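Local structure of isoprenyl transferase (2D2R) at residues A140-L149 with S199-S207. The protein probably condenses isopentenyl diphosphate with allylic pyrophosphates, using magnesium, to build undecaprenyl pyrophosphate. Residues are numbered along the deposited sequence; the frame is centred on the assembly and turned at random.
Sequences ALNYGSKNEL and SNFLLWQSS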
loop_
_atom_site.group_PDB
_atom_site.type_symbol
_atom_site.label_atom_id
_atom_site.label_comp_id
_atom_site.label_asym_id
_atom_site.label_seq_id
_atom_site.Cartn_x
_atom_site.Cartn_y
_atom_site.Cartn_z
ATOM N N ALA A 140 8.862 -1.576 -13.747
ATOM C CA ALA A 140 8.352 -0.279 -13.361
ATOM C C ALA A 140 9.459 0.720 -13.667
ATOM O O ALA A 140 10.493 0.689 -13.030
ATOM C CB ALA A 140 8.044 -0.272 -11.861
ATOM N N LEU A 141 9.222 1.590 -14.637
ATOM C CA LEU A 141 10.193 2.571 -15.072
ATOM C C LEU A 141 9.676 3.974 -14.944
ATOM O O LEU A 141 8.657 4.330 -15.524
ATOM C CB LEU A 141 10.562 2.278 -16.537
ATOM C CG LEU A 141 11.124 0.879 -16.748
ATOM C CD1 LEU A 141 11.102 0.535 -18.270
ATOM C CD2 LEU A 141 12.578 0.804 -16.216
ATOM N N ASN A 142 10.402 4.804 -14.199
ATOM C CA ASN A 142 9.951 6.180 -13.926
ATOM C C ASN A 142 8.518 6.002 -13.396
ATOM O O ASN A 142 7.598 6.709 -13.783
ATOM C CB ASN A 142 9.902 7.040 -15.190
ATOM C CG ASN A 142 9.580 8.456 -14.910
ATOM O OD1 ASN A 142 9.909 8.997 -13.831
ATOM N ND2 ASN A 142 8.929 9.116 -15.873
ATOM N N TYR A 143 8.385 5.044 -12.498
ATOM C CA TYR A 143 7.078 4.677 -11.932
ATOM C C TYR A 143 6.754 5.203 -10.547
ATOM O O TYR A 143 7.598 5.179 -9.643
ATOM C CB TYR A 143 6.968 3.149 -11.862
ATOM C CG TYR A 143 5.645 2.685 -11.283
ATOM C CD1 TYR A 143 4.519 2.485 -12.104
ATOM C CD2 TYR A 143 5.481 2.559 -9.899
ATOM C CE1 TYR A 143 3.237 2.166 -11.528
ATOM C CE2 TYR A 143 4.226 2.253 -9.329
ATOM C CZ TYR A 143 3.114 2.060 -10.123
ATOM O OH TYR A 143 1.877 1.796 -9.497
ATOM N N GLY A 144 5.492 5.629 -10.384
ATOM C CA GLY A 144 5.037 6.073 -9.078
ATOM C C GLY A 144 3.557 5.741 -9.054
ATOM O O GLY A 144 2.885 6.011 -10.028
ATOM N N SER A 145 3.055 5.174 -7.961
ATOM C CA SER A 145 1.640 4.818 -7.870
ATOM C C SER A 145 0.707 5.999 -7.903
ATOM O O SER A 145 -0.295 5.985 -8.611
ATOM C CB SER A 145 1.478 3.952 -6.597
ATOM O OG SER A 145 0.260 3.334 -6.586
ATOM N N LYS A 146 0.994 7.057 -7.138
ATOM C CA LYS A 146 0.116 8.192 -7.208
ATOM C C LYS A 146 0.076 8.750 -8.606
ATOM O O LYS A 146 -0.968 9.165 -9.078
ATOM C CB LYS A 146 0.537 9.288 -6.238
ATOM C CG LYS A 146 0.260 8.909 -4.835
ATOM C CD LYS A 146 0.597 10.108 -3.917
ATOM C CE LYS A 146 0.204 9.758 -2.445
ATOM N NZ LYS A 146 0.390 10.963 -1.600
ATOM N N ASN A 147 1.226 8.788 -9.278
ATOM C CA ASN A 147 1.246 9.278 -10.653
ATOM C C ASN A 147 0.467 8.338 -11.556
ATOM O O ASN A 147 -0.279 8.786 -12.400
ATOM C CB ASN A 147 2.716 9.393 -11.172
ATOM C CG ASN A 147 2.772 9.712 -12.688
ATOM O OD1 ASN A 147 2.618 10.851 -13.095
ATOM N ND2 ASN A 147 2.948 8.713 -13.484
ATOM N N GLU A 148 0.626 7.029 -11.400
ATOM C CA GLU A 148 -0.140 6.104 -12.237
ATOM C C GLU A 148 -1.649 6.348 -12.073
ATOM O O GLU A 148 -2.397 6.380 -13.043
ATOM C CB GLU A 148 0.167 4.648 -11.904
ATOM C CG GLU A 148 -0.576 3.610 -12.793
ATOM C CD GLU A 148 -0.450 2.169 -12.260
ATOM O OE1 GLU A 148 -0.164 1.973 -11.032
ATOM O OE2 GLU A 148 -0.642 1.237 -13.066
ATOM N N LEU A 149 -2.105 6.529 -10.834
ATOM C CA LEU A 149 -3.518 6.775 -10.608
ATOM C C LEU A 149 -3.956 8.103 -11.205
ATOM O O LEU A 149 -5.099 8.240 -11.706
ATOM C CB LEU A 149 -3.834 6.710 -9.101
ATOM C CG LEU A 149 -3.888 5.241 -8.628
ATOM C CD1 LEU A 149 -3.630 5.133 -7.086
ATOM C CD2 LEU A 149 -5.290 4.643 -9.011
ATOM N N SER A 199 6.759 2.613 -0.459
ATOM C CA SER A 199 7.397 3.529 -1.374
ATOM C C SER A 199 6.646 3.822 -2.660
ATOM O O SER A 199 7.244 3.786 -3.748
ATOM C CB SER A 199 8.820 3.024 -1.678
ATOM O OG SER A 199 9.616 3.297 -0.525
ATOM N N ASN A 200 5.352 4.115 -2.551
ATOM C CA ASN A 200 4.548 4.543 -3.721
ATOM C C ASN A 200 4.610 3.546 -4.900
ATOM O O ASN A 200 4.689 3.927 -6.049
ATOM C CB ASN A 200 5.093 5.914 -4.115
ATOM C CG ASN A 200 4.178 6.681 -5.021
ATOM O OD1 ASN A 200 2.964 6.519 -5.013
ATOM N ND2 ASN A 200 4.782 7.526 -5.866
ATOM N N PHE A 201 4.614 2.272 -4.570
ATOM C CA PHE A 201 4.680 1.200 -5.541
ATOM C C PHE A 201 3.463 0.294 -5.507
ATOM O O PHE A 201 3.176 -0.383 -4.486
ATOM C CB PHE A 201 5.955 0.392 -5.255
ATOM C CG PHE A 201 6.198 -0.796 -6.184
ATOM C CD1 PHE A 201 6.330 -0.616 -7.554
ATOM C CD2 PHE A 201 6.360 -2.081 -5.667
ATOM C CE1 PHE A 201 6.638 -1.729 -8.418
ATOM C CE2 PHE A 201 6.659 -3.183 -6.499
ATOM C CZ PHE A 201 6.804 -2.996 -7.879
ATOM N N LEU A 202 2.748 0.264 -6.626
ATOM C CA LEU A 202 1.601 -0.630 -6.811
ATOM C C LEU A 202 0.667 -0.590 -5.597
ATOM O O LEU A 202 0.243 -1.627 -5.104
ATOM C CB LEU A 202 2.097 -2.076 -7.008
ATOM C CG LEU A 202 2.991 -2.322 -8.255
ATOM C CD1 LEU A 202 3.380 -3.845 -8.356
ATOM C CD2 LEU A 202 2.218 -1.883 -9.451
ATOM N N LEU A 203 0.311 0.605 -5.167
ATOM C CA LEU A 203 -0.554 0.754 -3.969
ATOM C C LEU A 203 -1.937 0.124 -4.212
ATOM O O LEU A 203 -2.435 -0.691 -3.432
ATOM C CB LEU A 203 -0.656 2.223 -3.629
ATOM C CG LEU A 203 0.686 2.937 -3.358
ATOM C CD1 LEU A 203 0.493 4.475 -3.160
ATOM C CD2 LEU A 203 1.259 2.394 -2.094
ATOM N N TRP A 204 -2.527 0.463 -5.340
ATOM C CA TRP A 204 -3.825 -0.054 -5.706
ATOM C C TRP A 204 -3.793 -1.539 -5.935
ATOM O O TRP A 204 -4.634 -2.247 -5.406
ATOM C CB TRP A 204 -4.315 0.667 -6.958
ATOM C CG TRP A 204 -5.644 0.170 -7.497
ATOM C CD1 TRP A 204 -5.884 -1.012 -8.210
ATOM C CD2 TRP A 204 -6.883 0.862 -7.454
ATOM N NE1 TRP A 204 -7.199 -1.059 -8.596
ATOM C CE2 TRP A 204 -7.827 0.081 -8.157
ATOM C CE3 TRP A 204 -7.291 2.087 -6.896
ATOM C CZ2 TRP A 204 -9.156 0.483 -8.311
ATOM C CZ3 TRP A 204 -8.589 2.481 -7.048
ATOM C CH2 TRP A 204 -9.518 1.684 -7.755
ATOM N N GLN A 205 -2.801 -2.015 -6.685
ATOM C CA GLN A 205 -2.733 -3.424 -7.035
ATOM C C GLN A 205 -2.352 -4.371 -5.920
ATOM O O GLN A 205 -2.582 -5.532 -6.030
ATOM C CB GLN A 205 -1.758 -3.639 -8.238
ATOM C CG GLN A 205 -2.155 -2.726 -9.432
ATOM C CD GLN A 205 -1.547 -1.300 -9.451
ATOM O OE1 GLN A 205 -1.225 -0.714 -8.409
ATOM N NE2 GLN A 205 -1.447 -0.702 -10.683
ATOM N N SER A 206 -1.763 -3.842 -4.855
ATOM C CA SER A 206 -1.321 -4.655 -3.731
ATOM C C SER A 206 -2.295 -4.473 -2.540
ATOM O O SER A 206 -1.910 -4.775 -1.433
ATOM C CB SER A 206 0.103 -4.196 -3.320
ATOM O OG SER A 206 1.000 -4.172 -4.461
ATOM N N SER A 207 -3.530 -4.023 -2.769
ATOM C CA SER A 207 -4.441 -3.768 -1.637
ATOM C C SER A 207 -4.629 -4.978 -0.719
ATOM O O SER A 207 -4.935 -4.828 0.487
ATOM C CB SER A 207 -5.818 -3.309 -2.140
ATOM O OG SER A 207 -6.378 -4.345 -2.944
HETATM O O HOH W 1 3.662 9.303 -7.997
#
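Ser145 and Asn200 bring the two backbones together, their CA atoms 5.1 Å apart. In this cis-prenyltransferase fold, residues 140-149 lead from the end of parallel strand 136-140 into helix 145-158. Residues 199-207 belong to the loop between strands 188-191 and 210-213. Gly144 is the N-cap, and the loop binds the first turn of the helix. Ser145 N donates to Asn200 O at 2.8 Å, from above the carbonyl plane. Lys146 N donates to Asn200 OD1 at 2.9 Å. With CG turned opposite the backbone N (chi1 -164°), the Asn200 amide reaches the helix start. Asn200 ND2 and Asn147 N share a water. In return, Ser145 OG accepts from Leu203 N at 3.1 Å.

The Tyr143 and Phe201 side chains cross at about a right angle, and Tyr143 CE2 meets Phe201 CD1. Ala140 CB meets the edge of the Phe201 ring, and Leu202 CG sits over one face. Phe201 stacks on Tyr66. Its side chain lies about 7 Å from that of Arg191, a probable substrate-binding residue. Leu149 CD2 touches Trp204 CE3 at 3.9 Å. Trp204 forms a cation-pi contact with Lys146 of the second subunit, placing this contact at the dimer interface.

Gln205 NE2 makes hydrogen bonds to Thr180 OG1 and Glu148 OE1. Buried Glu148 OE1 accepts two hydrogen bonds, which arrive from opposite sides of the carboxylate plane: Tyr143 OH at 2.6 Å, and Gln205 NE2 at 3.0 Å, nearly straight at 171°.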